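Local coordinates for Non-sulfated chondroitin lyase E66 (PDB 3VSN), which cleaves non-sulfated chondroitin as a lyase of the occlusion-derived virus envelope and is essential for oral infection of the insect host, at residues T280-V293 with I309-A322. Numbering follows the deposited sequence.
Sequences TRAIENVGSPEGVV and IGNFITYPLAVHSA
Tyr-315 lies flat against the backbone of Ser-288 and Pro-289. Pro-289 CD sits over the same ring face in a CH-pi contact, 4.1 Å from the centroid. Ile-313 CG1 covers the opposite face, so the ring is clamped on both sides. Tyr-315 OH donates to Ile-309 O (2.7 Å), from above the carbonyl plane. Phe-312 N reaches that oxygen from the other face. Glu-284 CB makes a second CH-pi contact, over one face of His-320, 4.0 Å from the centroid.

Apolar packing centres on Ile-283. Ile-283 CG2 meets Ile-313 CD1 at 3.8 Å, and Ile-283 CD1 lies at the edge of the Phe-312 ring. Ile-309 CG2 packs on Val-293 CG2 (3.6 Å).

The loop before strand 318-322 packs against helix 276-284 and the turn that follows it. The contact lies between the alpha/alpha toroid and the beta-sandwich of this lyase, with Ile-283 about 10 Å from the proton donor Tyr-254 (side chain to side chain).

Polar groups line the strand side. Arg-281 NH2 forms a salt bridge with Glu-284 OE1 (3.0 Å). A water joins Glu-284 OE2 to Thr-314 O; another links Asn-285 ND2, also bonded to Ser-241 O, with Ser-321 O.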
ATOM      1  N   THR A 280      -3.458   8.528   9.123  1.00 16.27           N
ATOM      2  CA  THR A 280      -4.569   8.655   8.176  1.00 16.29           C
ATOM      3  C   THR A 280      -4.059   9.109   6.809  1.00 15.83           C
ATOM      4  O   THR A 280      -4.425   8.533   5.787  1.00 15.44           O
ATOM      5  CB  THR A 280      -5.661   9.610   8.701  1.00 16.61           C
ATOM      6  OG1 THR A 280      -6.167   9.101   9.939  1.00 17.18           O
ATOM      7  CG2 THR A 280      -6.822   9.726   7.710  1.00 16.96           C
ATOM      8  N   ARG A 281      -3.204  10.128   6.806  1.00 15.43           N
ATOM      9  CA  ARG A 281      -2.559  10.599   5.582  1.00 15.42           C
ATOM     10  C   ARG A 281      -1.701   9.515   4.915  1.00 14.76           C
ATOM     11  O   ARG A 281      -1.689   9.402   3.692  1.00 14.24           O
ATOM     12  CB  ARG A 281      -1.729  11.860   5.855  1.00 15.80           C
ATOM     13  CG  ARG A 281      -2.561  13.117   6.124  1.00 16.63           C
ATOM     14  CD  ARG A 281      -3.202  13.691   4.861  1.00 17.00           C
ATOM     15  NE  ARG A 281      -2.191  13.934   3.836  1.00 17.29           N
ATOM     16  CZ  ARG A 281      -2.066  13.242   2.707  1.00 17.40           C
ATOM     17  NH1 ARG A 281      -1.085  13.544   1.864  1.00 17.48           N
ATOM     18  NH2 ARG A 281      -2.912  12.259   2.409  1.00 17.30           N
ATOM     19  N   ALA A 282      -0.999   8.722   5.723  1.00 14.32           N
ATOM     20  CA  ALA A 282      -0.203   7.601   5.211  1.00 14.28           C
ATOM     21  C   ALA A 282      -1.057   6.577   4.465  1.00 14.12           C
ATOM     22  O   ALA A 282      -0.637   6.039   3.438  1.00 14.03           O
ATOM     23  CB  ALA A 282       0.560   6.926   6.341  1.00 14.25           C
ATOM     24  N   ILE A 283      -2.252   6.313   4.988  1.00 13.85           N
ATOM     25  CA  ILE A 283      -3.174   5.369   4.359  1.00 13.79           C
ATOM     26  C   ILE A 283      -3.806   5.988   3.107  1.00 13.72           C
ATOM     27  O   ILE A 283      -3.900   5.327   2.069  1.00 13.47           O
ATOM     28  CB  ILE A 283      -4.240   4.847   5.357  1.00 13.82           C
ATOM     29  CG1 ILE A 283      -3.577   4.158   6.571  1.00 13.81           C
ATOM     30  CG2 ILE A 283      -5.240   3.920   4.669  1.00 13.71           C
ATOM     31  CD1 ILE A 283      -2.666   2.983   6.257  1.00 13.87           C
ATOM     32  N   GLU A 284      -4.216   7.257   3.200  1.00 13.56           N
ATOM     33  CA  GLU A 284      -4.724   7.989   2.031  1.00 13.69           C
ATOM     34  C   GLU A 284      -3.707   7.982   0.894  1.00 13.46           C
ATOM     35  O   GLU A 284      -4.069   7.852  -0.278  1.00 13.25           O
ATOM     36  CB  GLU A 284      -5.052   9.439   2.389  1.00 14.09           C
ATOM     37  CG  GLU A 284      -6.246   9.608   3.309  1.00 14.55           C
ATOM     38  CD  GLU A 284      -6.537  11.059   3.643  1.00 15.11           C
ATOM     39  OE1 GLU A 284      -5.702  11.941   3.336  1.00 15.47           O
ATOM     40  OE2 GLU A 284      -7.615  11.314   4.216  1.00 15.51           O
ATOM     41  N   ASN A 285      -2.433   8.114   1.255  1.00 13.22           N
ATOM     42  CA  ASN A 285      -1.355   8.212   0.271  1.00 13.35           C
ATOM     43  C   ASN A 285      -1.140   6.968  -0.594  1.00 13.37           C
ATOM     44  O   ASN A 285      -0.531   7.067  -1.661  1.00 13.18           O
ATOM     45  CB  ASN A 285      -0.038   8.625   0.941  1.00 13.24           C
ATOM     46  CG  ASN A 285       0.051  10.119   1.187  1.00 13.34           C
ATOM     47  OD1 ASN A 285      -0.763  10.893   0.683  1.00 13.67           O
ATOM     48  ND2 ASN A 285       1.047  10.536   1.969  1.00 13.20           N
ATOM     49  N   VAL A 286      -1.630   5.808  -0.150  1.00 13.27           N
ATOM     50  CA  VAL A 286      -1.385   4.554  -0.891  1.00 13.45           C
ATOM     51  C   VAL A 286      -2.610   3.653  -1.111  1.00 13.52           C
ATOM     52  O   VAL A 286      -2.624   2.848  -2.041  1.00 13.50           O
ATOM     53  CB  VAL A 286      -0.237   3.705  -0.269  1.00 13.47           C
ATOM     54  CG1 VAL A 286       1.052   4.512  -0.147  1.00 13.53           C
ATOM     55  CG2 VAL A 286      -0.644   3.115   1.081  1.00 13.50           C
ATOM     56  N   GLY A 287      -3.630   3.787  -0.267  1.00 13.57           N
ATOM     57  CA  GLY A 287      -4.751   2.849  -0.282  1.00 13.60           C
ATOM     58  C   GLY A 287      -5.954   3.275  -1.100  1.00 13.58           C
ATOM     59  O   GLY A 287      -5.946   4.329  -1.736  1.00 13.43           O
ATOM     60  N   SER A 288      -6.991   2.439  -1.073  1.00 13.57           N
ATOM     61  CA  SER A 288      -8.269   2.723  -1.725  1.00 13.74           C
ATOM     62  C   SER A 288      -9.362   1.914  -1.028  1.00 13.78           C
ATOM     63  O   SER A 288      -9.065   0.886  -0.418  1.00 13.66           O
ATOM     64  CB  SER A 288      -8.217   2.375  -3.217  1.00 13.76           C
ATOM     65  OG  SER A 288      -8.079   0.980  -3.417  1.00 13.90           O
ATOM     66  N   PRO A 289     -10.627   2.370  -1.112  1.00 13.91           N
ATOM     67  CA  PRO A 289     -11.715   1.659  -0.435  1.00 14.00           C
ATOM     68  C   PRO A 289     -11.833   0.190  -0.851  1.00 14.19           C
ATOM     69  O   PRO A 289     -12.191  -0.652  -0.027  1.00 14.12           O
ATOM     70  CB  PRO A 289     -12.961   2.442  -0.861  1.00 13.97           C
ATOM     71  CG  PRO A 289     -12.454   3.821  -1.119  1.00 13.99           C
ATOM     72  CD  PRO A 289     -11.106   3.613  -1.749  1.00 13.91           C
ATOM     73  N   GLU A 290     -11.517  -0.111  -2.109  1.00 14.30           N
ATOM     74  CA  GLU A 290     -11.603  -1.484  -2.623  1.00 14.46           C
ATOM     75  C   GLU A 290     -10.455  -2.383  -2.152  1.00 14.28           C
ATOM     76  O   GLU A 290     -10.491  -3.598  -2.356  1.00 14.41           O
ATOM     77  CB  GLU A 290     -11.695  -1.489  -4.158  1.00 14.71           C
ATOM     78  CG  GLU A 290     -12.989  -0.902  -4.723  1.00 15.18           C
ATOM     79  CD  GLU A 290     -13.080   0.611  -4.573  1.00 15.34           C
ATOM     80  OE1 GLU A 290     -12.038   1.293  -4.679  1.00 15.56           O
ATOM     81  OE2 GLU A 290     -14.192   1.127  -4.341  1.00 15.66           O
ATOM     82  N   GLY A 291      -9.437  -1.792  -1.532  1.00 13.90           N
ATOM     83  CA  GLY A 291      -8.289  -2.557  -1.042  1.00 13.59           C
ATOM     84  C   GLY A 291      -7.124  -2.627  -2.018  1.00 13.48           C
ATOM     85  O   GLY A 291      -6.108  -3.272  -1.740  1.00 13.32           O
ATOM     86  N   VAL A 292      -7.270  -1.966  -3.164  1.00 13.35           N
ATOM     87  CA  VAL A 292      -6.198  -1.873  -4.155  1.00 13.18           C
ATOM     88  C   VAL A 292      -5.117  -0.900  -3.672  1.00 13.26           C
ATOM     89  O   VAL A 292      -5.420   0.212  -3.219  1.00 13.19           O
ATOM     90  CB  VAL A 292      -6.735  -1.482  -5.555  1.00 13.10           C
ATOM     91  CG1 VAL A 292      -5.620  -1.490  -6.594  1.00 12.87           C
ATOM     92  CG2 VAL A 292      -7.838  -2.447  -5.983  1.00 12.94           C
ATOM     93  N   VAL A 293      -3.864  -1.352  -3.748  1.00 13.22           N
ATOM     94  CA  VAL A 293      -2.707  -0.592  -3.282  1.00 13.36           C
ATOM     95  C   VAL A 293      -1.557  -0.782  -4.266  1.00 13.34           C
ATOM     96  O   VAL A 293      -1.283  -1.905  -4.699  1.00 13.19           O
ATOM     97  CB  VAL A 293      -2.225  -1.057  -1.885  1.00 13.65           C
ATOM     98  CG1 VAL A 293      -1.137  -0.133  -1.354  1.00 13.69           C
ATOM     99  CG2 VAL A 293      -3.374  -1.118  -0.889  1.00 13.84           C
ATOM    100  N   ILE A 309      -7.045  -2.884   4.261  1.00 14.95           N
ATOM    101  CA  ILE A 309      -6.701  -1.458   4.112  1.00 15.02           C
ATOM    102  C   ILE A 309      -7.899  -0.585   3.720  1.00 14.70           C
ATOM    103  O   ILE A 309      -7.978   0.576   4.114  1.00 14.60           O
ATOM    104  CB  ILE A 309      -5.500  -1.234   3.158  1.00 15.09           C
ATOM    105  CG1 ILE A 309      -4.811   0.107   3.465  1.00 15.26           C
ATOM    106  CG2 ILE A 309      -5.937  -1.330   1.700  1.00 14.98           C
ATOM    107  CD1 ILE A 309      -3.424   0.259   2.869  1.00 15.13           C
ATOM    108  N   GLY A 310      -8.835  -1.155   2.963  1.00 14.61           N
ATOM    109  CA  GLY A 310     -10.032  -0.427   2.541  1.00 14.71           C
ATOM    110  C   GLY A 310     -10.945  -0.051   3.700  1.00 14.78           C
ATOM    111  O   GLY A 310     -11.772   0.856   3.577  1.00 14.60           O
ATOM    112  N   ASN A 311     -10.784  -0.748   4.827  1.00 14.76           N
ATOM    113  CA  ASN A 311     -11.603  -0.532   6.022  1.00 14.89           C
ATOM    114  C   ASN A 311     -10.923   0.331   7.086  1.00 14.85           C
ATOM    115  O   ASN A 311     -11.500   0.576   8.149  1.00 15.12           O
ATOM    116  CB  ASN A 311     -12.013  -1.883   6.633  1.00 15.01           C
ATOM    117  CG  ASN A 311     -12.730  -2.777   5.643  1.00 15.23           C
ATOM    118  OD1 ASN A 311     -13.555  -2.313   4.862  1.00 15.62           O
ATOM    119  ND2 ASN A 311     -12.418  -4.070   5.670  1.00 15.22           N
ATOM    120  N   PHE A 312      -9.706   0.790   6.805  1.00 14.73           N
ATOM    121  CA  PHE A 312      -8.939   1.554   7.794  1.00 14.81           C
ATOM    122  C   PHE A 312      -9.494   2.959   8.011  1.00 15.10           C
ATOM    123  O   PHE A 312      -9.551   3.444   9.148  1.00 14.85           O
ATOM    124  CB  PHE A 312      -7.461   1.651   7.399  1.00 14.69           C
ATOM    125  CG  PHE A 312      -6.673   0.379   7.598  1.00 14.48           C
ATOM    126  CD1 PHE A 312      -7.256  -0.775   8.127  1.00 14.52           C
ATOM    127  CD2 PHE A 312      -5.321   0.353   7.288  1.00 14.52           C
ATOM    128  CE1 PHE A 312      -6.504  -1.929   8.312  1.00 14.27           C
ATOM    129  CE2 PHE A 312      -4.564  -0.792   7.474  1.00 14.56           C
ATOM    130  CZ  PHE A 312      -5.158  -1.939   7.982  1.00 14.43           C
ATOM    131  N   ILE A 313      -9.874   3.607   6.911  1.00 15.12           N
ATOM    132  CA  ILE A 313     -10.330   4.994   6.912  1.00 15.66           C
ATOM    133  C   ILE A 313     -11.454   5.184   5.892  1.00 15.66           C
ATOM    134  O   ILE A 313     -11.721   4.294   5.081  1.00 15.51           O
ATOM    135  CB  ILE A 313      -9.182   5.980   6.580  1.00 15.46           C
ATOM    136  CG1 ILE A 313      -8.621   5.716   5.175  1.00 15.50           C
ATOM    137  CG2 ILE A 313      -8.079   5.907   7.629  1.00 15.53           C
ATOM    138  CD1 ILE A 313      -7.733   6.823   4.652  1.00 15.40           C
ATOM    139  N   THR A 314     -12.121   6.335   5.958  1.00 15.41           N
ATOM    140  CA  THR A 314     -12.981   6.792   4.875  1.00 15.30           C
ATOM    141  C   THR A 314     -12.099   7.605   3.935  1.00 14.92           C
ATOM    142  O   THR A 314     -11.505   8.607   4.345  1.00 14.96           O
ATOM    143  CB  THR A 314     -14.157   7.650   5.383  1.00 15.60           C
ATOM    144  OG1 THR A 314     -14.994   6.856   6.230  1.00 16.02           O
ATOM    145  CG2 THR A 314     -14.994   8.179   4.212  1.00 15.53           C
ATOM    146  N   TYR A 315     -12.011   7.161   2.683  1.00 14.28           N
ATOM    147  CA  TYR A 315     -11.099   7.753   1.708  1.00 14.01           C
ATOM    148  C   TYR A 315     -11.746   8.923   0.965  1.00 13.87           C
ATOM    149  O   TYR A 315     -12.864   8.784   0.467  1.00 14.11           O
ATOM    150  CB  TYR A 315     -10.685   6.703   0.676  1.00 13.66           C
ATOM    151  CG  TYR A 315      -9.769   5.609   1.178  1.00 13.54           C
ATOM    152  CD1 TYR A 315     -10.278   4.484   1.836  1.00 13.36           C
ATOM    153  CD2 TYR A 315      -8.393   5.678   0.957  1.00 13.33           C
ATOM    154  CE1 TYR A 315      -9.438   3.471   2.276  1.00 13.12           C
ATOM    155  CE2 TYR A 315      -7.546   4.672   1.397  1.00 13.14           C
ATOM    156  CZ  TYR A 315      -8.071   3.573   2.053  1.00 13.19           C
ATOM    157  OH  TYR A 315      -7.227   2.570   2.476  1.00 12.98           O
ATOM    158  N   PRO A 316     -11.039  10.068   0.872  1.00 13.50           N
ATOM    159  CA  PRO A 316     -11.536  11.174   0.057  1.00 13.32           C
ATOM    160  C   PRO A 316     -11.240  10.954  -1.428  1.00 13.26           C
ATOM    161  O   PRO A 316     -10.331  10.195  -1.771  1.00 13.14           O
ATOM    162  CB  PRO A 316     -10.739  12.371   0.577  1.00 13.35           C
ATOM    163  CG  PRO A 316      -9.446  11.786   1.034  1.00 13.39           C
ATOM    164  CD  PRO A 316      -9.771  10.407   1.549  1.00 13.56           C
ATOM    165  N   LEU A 317     -12.015  11.600  -2.292  1.00 13.21           N
ATOM    166  CA  LEU A 317     -11.706  11.651  -3.714  1.00 13.07           C
ATOM    167  C   LEU A 317     -10.685  12.766  -3.870  1.00 12.94           C
ATOM    168  O   LEU A 317     -11.009  13.938  -3.677  1.00 13.18           O
ATOM    169  CB  LEU A 317     -12.966  11.950  -4.536  1.00 13.28           C
ATOM    170  CG  LEU A 317     -14.188  11.036  -4.353  1.00 13.58           C
ATOM    171  CD1 LEU A 317     -15.459  11.725  -4.836  1.00 13.59           C
ATOM    172  CD2 LEU A 317     -13.997   9.694  -5.048  1.00 13.47           C
ATOM    173  N   ALA A 318      -9.444  12.403  -4.186  1.00 12.56           N
ATOM    174  CA  ALA A 318      -8.345  13.360  -4.133  1.00 12.35           C
ATOM    175  C   ALA A 318      -7.100  12.887  -4.855  1.00 12.25           C
ATOM    176  O   ALA A 318      -6.938  11.697  -5.139  1.00 12.30           O
ATOM    177  CB  ALA A 318      -8.000  13.679  -2.680  1.00 12.41           C
ATOM    178  N   VAL A 319      -6.215  13.840  -5.132  1.00 12.00           N
ATOM    179  CA  VAL A 319      -4.866  13.547  -5.594  1.00 11.86           C
ATOM    180  C   VAL A 319      -3.919  13.813  -4.420  1.00 11.92           C
ATOM    181  O   VAL A 319      -3.953  14.887  -3.822  1.00 12.00           O
ATOM    182  CB  VAL A 319      -4.490  14.408  -6.817  1.00 11.84           C
ATOM    183  CG1 VAL A 319      -3.107  14.039  -7.339  1.00 11.81           C
ATOM    184  CG2 VAL A 319      -5.536  14.252  -7.918  1.00 11.89           C
ATOM    185  N   HIS A 320      -3.098  12.820  -4.088  1.00 11.92           N
ATOM    186  CA  HIS A 320      -2.175  12.895  -2.954  1.00 12.12           C
ATOM    187  C   HIS A 320      -0.759  12.804  -3.430  1.00 12.16           C
ATOM    188  O   HIS A 320      -0.470  12.100  -4.403  1.00 12.10           O
ATOM    189  CB  HIS A 320      -2.415  11.733  -1.990  1.00 12.22           C
ATOM    190  CG  HIS A 320      -3.834  11.622  -1.489  1.00 12.35           C
ATOM    191  ND1 HIS A 320      -4.359  12.489  -0.598  1.00 12.46           N
ATOM    192  CD2 HIS A 320      -4.824  10.680  -1.755  1.00 12.42           C
ATOM    193  CE1 HIS A 320      -5.628  12.132  -0.326  1.00 12.51           C
ATOM    194  NE2 HIS A 320      -5.911  11.024  -1.032  1.00 12.51           N
ATOM    195  N   SER A 321       0.153  13.482  -2.737  1.00 12.20           N
ATOM    196  CA  SER A 321       1.573  13.348  -3.055  1.00 12.22           C
ATOM    197  C   SER A 321       2.466  13.277  -1.824  1.00 12.24           C
ATOM    198  O   SER A 321       2.233  13.960  -0.830  1.00 12.32           O
ATOM    199  CB  SER A 321       2.041  14.482  -3.972  1.00 12.33           C
ATOM    200  OG  SER A 321       2.018  15.730  -3.301  1.00 12.72           O
ATOM    201  N   ALA A 322       3.493  12.441  -1.910  1.00 12.06           N
ATOM    202  CA  ALA A 322       4.534  12.392  -0.900  1.00 12.16           C
ATOM    203  C   ALA A 322       5.815  12.829  -1.599  1.00 12.18           C
ATOM    204  O   ALA A 322       6.432  12.047  -2.325  1.00 11.90           O
ATOM    205  CB  ALA A 322       4.658  10.984  -0.341  1.00 12.10           C
TER
HETATM  206  O   HOH W   1      -9.548   9.924   5.678  1.00 17.25           O
HETATM  207  O   HOH W   2       2.063  13.652   1.873  1.00 14.97           O
HETATM  208  O   HOH W   3     -14.354  -0.079   1.701  1.00 30.98           O